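Local coordinates for protein racemase, putative (Roseobacter denitrificans, PDB 3TCS) that binds magnesium and is probably a racemase or hydro-lyase of the mandelate racemase / muconate lactonizing enzyme family, at residues 237-245 and 264-274; 310-319 and 344-354. One frame throughout, in Å; residues are numbered along the deposited sequence.

Both contacts belong to the TIM-barrel domain of this enolase-like protein, and contact 1 lies wholly ahead of contact 2 in the chain. Their centres are about 31 Å apart on opposite sides of the chain's centre, with nearest atoms about 12 Å from each other, so they do not touch. Contact 1 joins helices 239-248 and 262-270, neighbours on the outside of the barrel that flank strand 252-255. Contact 2 fastens the start of helix 314-322 to the long loop between strands 332-335 and 360-363. Contact 1 thus sits among the outer helices, next to the second subunit, whereas contact 2 is buried where the barrel domain meets, through Gln52, the end of strand 48-52 of the antiparallel sheet.

Contact 1 (237-245 and 264-274)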
loop_
_atom_site.group_PDB
_atom_site.type_symbol
_atom_site.label_atom_id
_atom_site.label_comp_id
_atom_site.label_asym_id
_atom_site.label_seq_id
_atom_site.Cartn_x
_atom_site.Cartn_y
_atom_site.Cartn_z
ATOM N N TRP B 237 -12.655 -0.512 2.178
ATOM C CA TRP B 237 -12.229 0.213 0.985
ATOM C C TRP B 237 -13.389 0.771 0.160
ATOM O O TRP B 237 -13.168 1.393 -0.876
ATOM C CB TRP B 237 -11.350 -0.686 0.108
ATOM C CG TRP B 237 -11.998 -1.980 -0.314
ATOM C CD1 TRP B 237 -12.741 -2.198 -1.439
ATOM C CD2 TRP B 237 -11.965 -3.226 0.394
ATOM N NE1 TRP B 237 -13.170 -3.502 -1.476
ATOM C CE2 TRP B 237 -12.709 -4.157 -0.363
ATOM C CE3 TRP B 237 -11.378 -3.646 1.596
ATOM C CZ2 TRP B 237 -12.883 -5.486 0.040
ATOM C CZ3 TRP B 237 -11.552 -4.969 2.000
ATOM C CH2 TRP B 237 -12.300 -5.872 1.220
ATOM N N GLU B 238 -14.620 0.542 0.614
ATOM C CA GLU B 238 -15.811 1.052 -0.071
ATOM C C GLU B 238 -16.451 2.111 0.820
ATOM O O GLU B 238 -17.456 1.858 1.490
ATOM C CB GLU B 238 -16.819 -0.074 -0.327
ATOM C CG GLU B 238 -16.361 -1.130 -1.323
ATOM C CD GLU B 238 -16.085 -0.560 -2.706
ATOM O OE1 GLU B 238 -16.753 0.419 -3.096
ATOM O OE2 GLU B 238 -15.211 -1.102 -3.414
ATOM N N LEU B 239 -15.863 3.302 0.818
ATOM C CA LEU B 239 -16.338 4.399 1.648
ATOM C C LEU B 239 -17.825 4.709 1.496
ATOM O O LEU B 239 -18.510 4.965 2.487
ATOM C CB LEU B 239 -15.512 5.656 1.363
ATOM C CG LEU B 239 -14.013 5.527 1.654
ATOM C CD1 LEU B 239 -13.304 6.815 1.261
ATOM C CD2 LEU B 239 -13.797 5.223 3.130
ATOM N N ALA B 240 -18.320 4.687 0.260
ATOM C CA ALA B 240 -19.726 4.981 -0.002
ATOM C C ALA B 240 -20.670 3.980 0.671
ATOM O O ALA B 240 -21.741 4.356 1.147
ATOM C CB ALA B 240 -19.980 5.014 -1.508
ATOM N N GLN B 241 -20.280 2.710 0.701
ATOM C CA GLN B 241 -21.097 1.682 1.337
ATOM C C GLN B 241 -21.190 1.952 2.836
ATOM O O GLN B 241 -22.273 1.927 3.422
ATOM C CB GLN B 241 -20.490 0.296 1.107
ATOM C CG GLN B 241 -20.761 -0.289 -0.270
ATOM C CD GLN B 241 -20.111 -1.644 -0.455
ATOM O OE1 GLN B 241 -20.051 -2.452 0.476
ATOM N NE2 GLN B 241 -19.630 -1.908 -1.664
ATOM N N THR B 242 -20.044 2.211 3.452
ATOM C CA THR B 242 -19.995 2.499 4.878
ATOM C C THR B 242 -20.848 3.729 5.199
ATOM O O THR B 242 -21.599 3.745 6.179
ATOM C CB THR B 242 -18.543 2.757 5.331
ATOM O OG1 THR B 242 -17.736 1.613 5.017
ATOM C CG2 THR B 242 -18.488 3.030 6.830
ATOM N N LYS B 243 -20.727 4.760 4.368
ATOM C CA LYS B 243 -21.475 5.991 4.570
ATOM C C LYS B 243 -22.984 5.755 4.534
ATOM O O LYS B 243 -23.731 6.380 5.281
ATOM C CB LYS B 243 -21.078 7.023 3.509
ATOM C CG LYS B 243 -21.867 8.325 3.574
ATOM C CD LYS B 243 -21.338 9.325 2.554
ATOM C CE LYS B 243 -22.272 10.514 2.385
ATOM N NZ LYS B 243 -22.383 11.344 3.612
ATOM N N GLN B 244 -23.426 4.854 3.664
ATOM C CA GLN B 244 -24.851 4.545 3.547
ATOM C C GLN B 244 -25.361 4.004 4.878
ATOM O O GLN B 244 -26.447 4.357 5.337
ATOM C CB GLN B 244 -25.076 3.500 2.455
ATOM C CG GLN B 244 -26.526 3.365 2.027
ATOM C CD GLN B 244 -26.745 2.204 1.084
ATOM O OE1 GLN B 244 -25.918 1.936 0.209
ATOM N NE2 GLN B 244 -27.868 1.512 1.246
ATOM N N VAL B 245 -24.559 3.142 5.495
ATOM C CA VAL B 245 -24.906 2.547 6.778
ATOM C C VAL B 245 -24.937 3.628 7.855
ATOM O O VAL B 245 -25.897 3.737 8.617
ATOM C CB VAL B 245 -23.885 1.454 7.164
ATOM C CG1 VAL B 245 -24.278 0.812 8.496
ATOM C CG2 VAL B 245 -23.823 0.400 6.066
ATOM N N THR B 264 -6.850 9.481 1.678
ATOM C CA THR B 264 -8.050 8.667 1.822
ATOM C C THR B 264 -8.709 9.031 3.152
ATOM O O THR B 264 -9.935 9.086 3.255
ATOM C CB THR B 264 -7.719 7.162 1.791
ATOM O OG1 THR B 264 -7.219 6.820 0.494
ATOM C CG2 THR B 264 -8.958 6.333 2.079
ATOM N N TRP B 265 -7.886 9.273 4.170
ATOM C CA TRP B 265 -8.395 9.679 5.473
ATOM C C TRP B 265 -9.147 11.003 5.316
ATOM O O TRP B 265 -10.237 11.182 5.867
ATOM C CB TRP B 265 -7.245 9.865 6.469
ATOM C CG TRP B 265 -6.993 8.658 7.303
ATOM C CD1 TRP B 265 -5.897 7.847 7.270
ATOM C CD2 TRP B 265 -7.870 8.113 8.295
ATOM N NE1 TRP B 265 -6.037 6.826 8.180
ATOM C CE2 TRP B 265 -7.240 6.965 8.823
ATOM C CE3 TRP B 265 -9.130 8.481 8.787
ATOM C CZ2 TRP B 265 -7.827 6.181 9.822
ATOM C CZ3 TRP B 265 -9.715 7.700 9.780
ATOM C CH2 TRP B 265 -9.059 6.562 10.286
ATOM N N GLN B 266 -8.561 11.926 4.557
ATOM C CA GLN B 266 -9.192 13.222 4.327
ATOM C C GLN B 266 -10.543 13.039 3.629
ATOM O O GLN B 266 -11.529 13.699 3.971
ATOM C CB GLN B 266 -8.288 14.115 3.471
ATOM C CG GLN B 266 -8.766 15.558 3.368
ATOM C CD GLN B 266 -8.493 16.353 4.631
ATOM O OE1 GLN B 266 -7.340 16.601 4.986
ATOM N NE2 GLN B 266 -9.556 16.752 5.318
ATOM N N ARG B 267 -10.590 12.145 2.646
ATOM C CA ARG B 267 -11.833 11.895 1.924
ATOM C C ARG B 267 -12.892 11.290 2.846
ATOM O O ARG B 267 -14.050 11.707 2.833
ATOM C CB ARG B 267 -11.586 10.951 0.750
ATOM C CG ARG B 267 -12.806 10.742 -0.125
ATOM C CD ARG B 267 -12.613 9.575 -1.080
ATOM N NE ARG B 267 -13.807 9.346 -1.888
ATOM C CZ ARG B 267 -14.092 8.197 -2.492
ATOM N NH1 ARG B 267 -13.271 7.159 -2.380
ATOM N NH2 ARG B 267 -15.204 8.085 -3.208
ATOM N N MET B 268 -12.487 10.303 3.642
ATOM C CA MET B 268 -13.399 9.629 4.572
ATOM C C MET B 268 -14.031 10.613 5.556
ATOM O O MET B 268 -15.241 10.579 5.808
ATOM C CB MET B 268 -12.643 8.558 5.369
ATOM C CG MET B 268 -13.531 7.703 6.269
ATOM S SD MET B 268 -12.606 6.883 7.597
ATOM C CE MET B 268 -11.333 6.022 6.649
ATOM N N ILE B 269 -13.205 11.487 6.114
ATOM C CA ILE B 269 -13.674 12.469 7.079
ATOM C C ILE B 269 -14.504 13.572 6.426
ATOM O O ILE B 269 -15.562 13.943 6.940
ATOM C CB ILE B 269 -12.474 13.053 7.865
ATOM C CG1 ILE B 269 -11.873 11.938 8.736
ATOM C CG2 ILE B 269 -12.917 14.236 8.725
ATOM C CD1 ILE B 269 -10.608 12.318 9.489
ATOM N N ASP B 270 -14.047 14.074 5.284
ATOM C CA ASP B 270 -14.776 15.119 4.572
ATOM C C ASP B 270 -16.195 14.669 4.216
ATOM O O ASP B 270 -17.145 15.452 4.315
ATOM C CB ASP B 270 -14.054 15.507 3.272
ATOM C CG ASP B 270 -12.759 16.270 3.512
ATOM O OD1 ASP B 270 -12.445 16.599 4.674
ATOM O OD2 ASP B 270 -12.049 16.548 2.520
ATOM N N MET B 271 -16.338 13.411 3.798
ATOM C CA MET B 271 -17.644 12.889 3.409
ATOM C C MET B 271 -18.449 12.353 4.590
ATOM O O MET B 271 -19.592 11.918 4.424
ATOM C CB MET B 271 -17.479 11.789 2.350
ATOM C CG MET B 271 -16.911 10.475 2.877
ATOM S SD MET B 271 -16.457 9.315 1.556
ATOM C CE MET B 271 -18.060 8.588 1.155
ATOM N N ARG B 272 -17.851 12.396 5.776
ATOM C CA ARG B 272 -18.489 11.912 6.996
ATOM C C ARG B 272 -18.969 10.469 6.821
ATOM O O ARG B 272 -20.117 10.143 7.131
ATOM C CB ARG B 272 -19.666 12.814 7.365
ATOM C CG ARG B 272 -19.295 14.290 7.540
ATOM C CD ARG B 272 -18.463 14.529 8.802
ATOM N NE ARG B 272 -18.403 15.952 9.143
ATOM C CZ ARG B 272 -17.539 16.825 8.636
ATOM N NH1 ARG B 272 -16.624 16.439 7.754
ATOM N NH2 ARG B 272 -17.610 18.102 8.994
ATOM N N ALA B 273 -18.083 9.606 6.336
ATOM C CA ALA B 273 -18.434 8.210 6.102
ATOM C C ALA B 273 -18.678 7.429 7.391
ATOM O O ALA B 273 -19.376 6.419 7.378
ATOM C CB ALA B 273 -17.347 7.527 5.263
ATOM N N VAL B 274 -18.090 7.889 8.493
ATOM C CA VAL B 274 -18.259 7.242 9.792
ATOM C C VAL B 274 -18.496 8.312 10.858
ATOM O O VAL B 274 -18.337 9.506 10.595
ATOM C CB VAL B 274 -17.003 6.422 10.201
ATOM C CG1 VAL B 274 -16.742 5.312 9.188
ATOM C CG2 VAL B 274 -15.793 7.343 10.315
HETATM O O HOH W 1 -22.553 10.967 5.983
#
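Helices 239-245 and 264-270 run side by side in nearly the same direction, their axes 11.0 Å apart at closest approach and 27° from parallel, and the chain after the second helix comes nearest at Lys243 and Ala273. Leu239 fills the gap between them. Its CD1 rests 3.7 Å from NH1 of Arg267, against the extended arm of that arginine, while CD2 lies 4.0 Å from CG of Met268. The sulfur of Met271 meets Leu239 from another direction, SD standing 3.8 Å from CB. A bend at the last torsion of Met271 (chi3 -81°) brings CE against Lys243 CD at 3.6 Å. The lysine stays extended as far as CE and turns only at chi4 (65°), and NZ then donates to Met271 O at 3.0 Å, almost in line with the carbonyl bond. A water lies between Lys243 NZ and Arg272 O, but its geometry is doubtful. Arg272 has positive phi in a Schellman motif that ends the second helix. Thr242 CG2 packs 3.7 Å from Val274 CG1. Thr246, a ligand of the second magnesium site, has its OG1 hydrogen-bonded to Ala273 O and Thr242 O. Arg267 also packs against Arg267 of the second subunit. Consecutive helices lying parallel outside the strand that links them are characteristic of the beta-alpha units of a TIM barrel.

Contact 2 (310-319 and 344-354); sequences NWSLVTLFTM and WQEGLFVKTPY
Tyr354 and Gln345, from the loop before the last strand of the TIM-barrel domain, reach the turn that leads into helix 314-319. With CG beside its own backbone N (chi1 -57°), Tyr354 sends its ring from CB in toward the helix start. CD2 lies 3.9 Å from Trp311 CB, and the two rings meet obliquely. On the other side of the ring CD1 and CE1 lie beside the sulfur of Met319, which sits at the ring edge in a Met-aromatic contact, and CE1 also touches Thr315 CB. CE2 passes beside the carbonyl oxygens of Trp311 and Ser312. At the tip, Tyr354 OH donates to Ser312 O at 2.5 Å. The same Tyr354 OH accepts from Leu316 N at 3.0 Å, so the hydroxyl bridges two backbone groups at the entry to the helix. Pro353 CG sits over the centre of one ring face.

Gln345 OE1 takes the N-H of Trp311 at 2.8 Å, the donor standing above the carbonyl plane. The Gln345 amide lies nearly parallel to the indole, planes 10° apart, with Gln345 NE2 3.4 Å from Trp311 CE3. Water 2 joins Trp311 O to Gln345 O. Phe349 turns its ring edge to Trp311 O and meets Leu313 CD2 at 3.4 Å through CZ.

Asn310 OD1 accepts from both the N and OG of Ser312, the first bond making an Asx turn; Ser312 OG weakly caps Val314 N. Gln52 bonds Ser312 and Leu313 from outside, and Asn310 ND2 is paired with Thr55. The Asn310 amide stands steeply across the Trp344 ring plane, 78° from it, with CG lying 3.5 Å from CH2 at the indole edge.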
loop_
_atom_site.group_PDB
_atom_site.type_symbol
_atom_site.label_atom_id
_atom_site.label_comp_id
_atom_site.label_asym_id
_atom_site.label_seq_id
_atom_site.Cartn_x
_atom_site.Cartn_y
_atom_site.Cartn_z
ATOM N N ASN B 310 -3.470 -5.738 20.296
ATOM C CA ASN B 310 -2.629 -6.717 20.970
ATOM C C ASN B 310 -1.750 -6.046 21.999
ATOM O O ASN B 310 -1.719 -4.817 22.096
ATOM C CB ASN B 310 -1.779 -7.500 19.959
ATOM C CG ASN B 310 -0.913 -6.605 19.109
ATOM O OD1 ASN B 310 -0.024 -5.922 19.615
ATOM N ND2 ASN B 310 -1.173 -6.598 17.803
ATOM N N TRP B 311 -1.039 -6.857 22.770
ATOM C CA TRP B 311 -0.184 -6.328 23.811
ATOM C C TRP B 311 1.251 -6.043 23.403
ATOM O O TRP B 311 2.173 -6.157 24.216
ATOM C CB TRP B 311 -0.219 -7.233 25.044
ATOM C CG TRP B 311 -1.569 -7.264 25.705
ATOM C CD1 TRP B 311 -2.670 -6.523 25.372
ATOM C CD2 TRP B 311 -1.967 -8.101 26.797
ATOM N NE1 TRP B 311 -3.732 -6.853 26.187
ATOM C CE2 TRP B 311 -3.326 -7.820 27.069
ATOM C CE3 TRP B 311 -1.305 -9.066 27.570
ATOM C CZ2 TRP B 311 -4.037 -8.472 28.083
ATOM C CZ3 TRP B 311 -2.014 -9.713 28.580
ATOM C CH2 TRP B 311 -3.367 -9.412 28.825
ATOM N N SER B 312 1.440 -5.705 22.133
ATOM C CA SER B 312 2.759 -5.278 21.686
ATOM C C SER B 312 2.655 -3.833 22.187
ATOM O O SER B 312 1.732 -3.516 22.953
ATOM C CB SER B 312 2.890 -5.326 20.152
ATOM O OG SER B 312 2.085 -4.354 19.506
ATOM N N LEU B 313 3.562 -2.954 21.785
ATOM C CA LEU B 313 3.497 -1.578 22.258
ATOM C C LEU B 313 2.379 -0.737 21.642
ATOM O O LEU B 313 2.136 0.380 22.083
ATOM C CB LEU B 313 4.836 -0.876 22.027
ATOM C CG LEU B 313 5.976 -1.317 22.945
ATOM C CD1 LEU B 313 7.246 -0.564 22.594
ATOM C CD2 LEU B 313 5.581 -1.047 24.381
ATOM N N VAL B 314 1.694 -1.259 20.634
ATOM C CA VAL B 314 0.632 -0.479 20.002
ATOM C C VAL B 314 -0.407 0.043 21.002
ATOM O O VAL B 314 -0.876 1.180 20.885
ATOM C CB VAL B 314 -0.057 -1.291 18.872
ATOM C CG1 VAL B 314 -0.808 -2.495 19.442
ATOM C CG2 VAL B 314 -0.973 -0.386 18.067
ATOM N N THR B 315 -0.752 -0.771 21.995
ATOM C CA THR B 315 -1.743 -0.352 22.979
ATOM C C THR B 315 -1.218 0.782 23.861
ATOM O O THR B 315 -1.952 1.730 24.160
ATOM C CB THR B 315 -2.196 -1.548 23.842
ATOM O OG1 THR B 315 -2.795 -2.540 22.998
ATOM C CG2 THR B 315 -3.227 -1.109 24.876
ATOM N N LEU B 316 0.051 0.699 24.254
ATOM C CA LEU B 316 0.667 1.734 25.085
ATOM C C LEU B 316 0.772 3.052 24.322
ATOM O O LEU B 316 0.505 4.124 24.875
ATOM C CB LEU B 316 2.064 1.299 25.542
ATOM C CG LEU B 316 2.837 2.270 26.445
ATOM C CD1 LEU B 316 2.012 2.604 27.688
ATOM C CD2 LEU B 316 4.173 1.643 26.848
ATOM N N PHE B 317 1.162 2.979 23.051
ATOM C CA PHE B 317 1.271 4.192 22.248
ATOM C C PHE B 317 -0.085 4.885 22.206
ATOM O O PHE B 317 -0.173 6.113 22.270
ATOM C CB PHE B 317 1.691 3.876 20.811
ATOM C CG PHE B 317 3.034 3.208 20.692
ATOM C CD1 PHE B 317 4.014 3.388 21.664
ATOM C CD2 PHE B 317 3.334 2.447 19.568
ATOM C CE1 PHE B 317 5.288 2.817 21.513
ATOM C CE2 PHE B 317 4.608 1.872 19.403
ATOM C CZ PHE B 317 5.581 2.060 20.378
ATOM N N THR B 318 -1.138 4.082 22.084
ATOM C CA THR B 318 -2.502 4.603 22.017
ATOM C C THR B 318 -2.897 5.236 23.347
ATOM O O THR B 318 -3.571 6.271 23.378
ATOM C CB THR B 318 -3.494 3.478 21.648
ATOM O OG1 THR B 318 -3.088 2.876 20.412
ATOM C CG2 THR B 318 -4.900 4.034 21.483
ATOM N N MET B 319 -2.479 4.612 24.445
ATOM C CA MET B 319 -2.765 5.140 25.777
ATOM C C MET B 319 -2.187 6.552 25.908
ATOM O O MET B 319 -2.856 7.456 26.406
ATOM C CB MET B 319 -2.165 4.223 26.850
ATOM C CG MET B 319 -2.951 2.938 27.067
ATOM S SD MET B 319 -1.987 1.656 27.904
ATOM C CE MET B 319 -1.433 2.548 29.393
ATOM N N TRP B 344 3.090 -14.909 20.794
ATOM C CA TRP B 344 4.256 -14.050 20.667
ATOM C C TRP B 344 4.294 -12.794 21.541
ATOM O O TRP B 344 5.337 -12.149 21.629
ATOM C CB TRP B 344 4.412 -13.626 19.209
ATOM C CG TRP B 344 3.164 -13.005 18.662
ATOM C CD1 TRP B 344 2.196 -13.620 17.916
ATOM C CD2 TRP B 344 2.721 -11.659 18.863
ATOM N NE1 TRP B 344 1.178 -12.736 17.642
ATOM C CE2 TRP B 344 1.477 -11.526 18.212
ATOM C CE3 TRP B 344 3.258 -10.550 19.534
ATOM C CZ2 TRP B 344 0.756 -10.325 18.210
ATOM C CZ3 TRP B 344 2.539 -9.355 19.530
ATOM C CH2 TRP B 344 1.302 -9.257 18.872
ATOM N N GLN B 345 3.185 -12.419 22.175
ATOM C CA GLN B 345 3.220 -11.208 22.993
ATOM C C GLN B 345 3.668 -11.448 24.426
ATOM O O GLN B 345 3.795 -10.511 25.216
ATOM C CB GLN B 345 1.865 -10.493 22.980
ATOM C CG GLN B 345 0.716 -11.237 23.623
ATOM C CD GLN B 345 -0.571 -10.431 23.548
ATOM O OE1 GLN B 345 -0.764 -9.642 22.625
ATOM N NE2 GLN B 345 -1.465 -10.640 24.507
ATOM N N GLU B 346 3.919 -12.710 24.750
ATOM C CA GLU B 346 4.384 -13.091 26.075
ATOM C C GLU B 346 5.854 -12.730 26.253
ATOM O O GLU B 346 6.670 -12.983 25.370
ATOM C CB GLU B 346 4.218 -14.600 26.271
ATOM C CG GLU B 346 2.822 -15.026 26.661
ATOM C CD GLU B 346 2.538 -14.746 28.122
ATOM O OE1 GLU B 346 3.113 -15.449 28.984
ATOM O OE2 GLU B 346 1.754 -13.817 28.409
ATOM N N GLY B 347 6.181 -12.129 27.389
ATOM C CA GLY B 347 7.562 -11.786 27.683
ATOM C C GLY B 347 8.258 -10.771 26.800
ATOM O O GLY B 347 9.468 -10.864 26.584
ATOM N N LEU B 348 7.516 -9.795 26.290
ATOM C CA LEU B 348 8.122 -8.768 25.457
ATOM C C LEU B 348 8.786 -7.696 26.311
ATOM O O LEU B 348 9.798 -7.126 25.916
ATOM C CB LEU B 348 7.069 -8.094 24.566
ATOM C CG LEU B 348 6.417 -8.913 23.452
ATOM C CD1 LEU B 348 5.385 -8.047 22.718
ATOM C CD2 LEU B 348 7.479 -9.396 22.486
ATOM N N PHE B 349 8.223 -7.435 27.490
ATOM C CA PHE B 349 8.733 -6.381 28.358
ATOM C C PHE B 349 9.217 -6.848 29.723
ATOM O O PHE B 349 8.829 -7.910 30.197
ATOM C CB PHE B 349 7.644 -5.324 28.544
ATOM C CG PHE B 349 6.910 -4.992 27.278
ATOM C CD1 PHE B 349 7.581 -4.436 26.196
ATOM C CD2 PHE B 349 5.549 -5.259 27.160
ATOM C CE1 PHE B 349 6.908 -4.152 25.006
ATOM C CE2 PHE B 349 4.868 -4.980 25.980
ATOM C CZ PHE B 349 5.550 -4.425 24.900
ATOM N N VAL B 350 10.074 -6.040 30.342
ATOM C CA VAL B 350 10.600 -6.350 31.669
ATOM C C VAL B 350 9.425 -6.368 32.645
ATOM O O VAL B 350 9.312 -7.250 33.496
ATOM C CB VAL B 350 11.625 -5.291 32.112
ATOM C CG1 VAL B 350 12.052 -5.538 33.555
ATOM C CG2 VAL B 350 12.840 -5.341 31.193
ATOM N N LYS B 351 8.543 -5.386 32.500
ATOM C CA LYS B 351 7.363 -5.282 33.339
ATOM C C LYS B 351 6.231 -4.806 32.442
ATOM O O LYS B 351 6.366 -3.798 31.749
ATOM C CB LYS B 351 7.597 -4.280 34.472
ATOM C CG LYS B 351 6.418 -4.146 35.426
ATOM C CD LYS B 351 6.019 -5.498 36.007
ATOM C CE LYS B 351 4.778 -5.387 36.886
ATOM N NZ LYS B 351 4.340 -6.717 37.394
ATOM N N THR B 352 5.123 -5.537 32.449
ATOM C CA THR B 352 3.989 -5.176 31.608
ATOM C C THR B 352 3.417 -3.813 31.975
ATOM O O THR B 352 3.299 -3.472 33.150
ATOM C CB THR B 352 2.850 -6.222 31.700
ATOM O OG1 THR B 352 1.809 -5.873 30.777
ATOM C CG2 THR B 352 2.270 -6.269 33.111
ATOM N N PRO B 353 3.079 -3.001 30.963
ATOM C CA PRO B 353 2.512 -1.677 31.220
ATOM C C PRO B 353 0.990 -1.765 31.137
ATOM O O PRO B 353 0.290 -0.751 31.204
ATOM C CB PRO B 353 3.088 -0.848 30.082
ATOM C CG PRO B 353 3.009 -1.830 28.927
ATOM C CD PRO B 353 3.522 -3.123 29.559
ATOM N N TYR B 354 0.487 -2.989 31.017
ATOM C CA TYR B 354 -0.942 -3.205 30.832
ATOM C C TYR B 354 -1.782 -3.731 31.993
ATOM O O TYR B 354 -2.808 -4.373 31.772
ATOM C CB TYR B 354 -1.142 -4.104 29.609
ATOM C CG TYR B 354 -0.513 -3.539 28.352
ATOM C CD1 TYR B 354 -0.775 -2.232 27.950
ATOM C CD2 TYR B 354 0.346 -4.312 27.564
ATOM C CE1 TYR B 354 -0.201 -1.701 26.793
ATOM C CE2 TYR B 354 0.925 -3.788 26.404
ATOM C CZ TYR B 354 0.643 -2.482 26.027
ATOM O OH TYR B 354 1.185 -1.963 24.874
HETATM O O HOH W 2 3.077 -8.075 26.245
#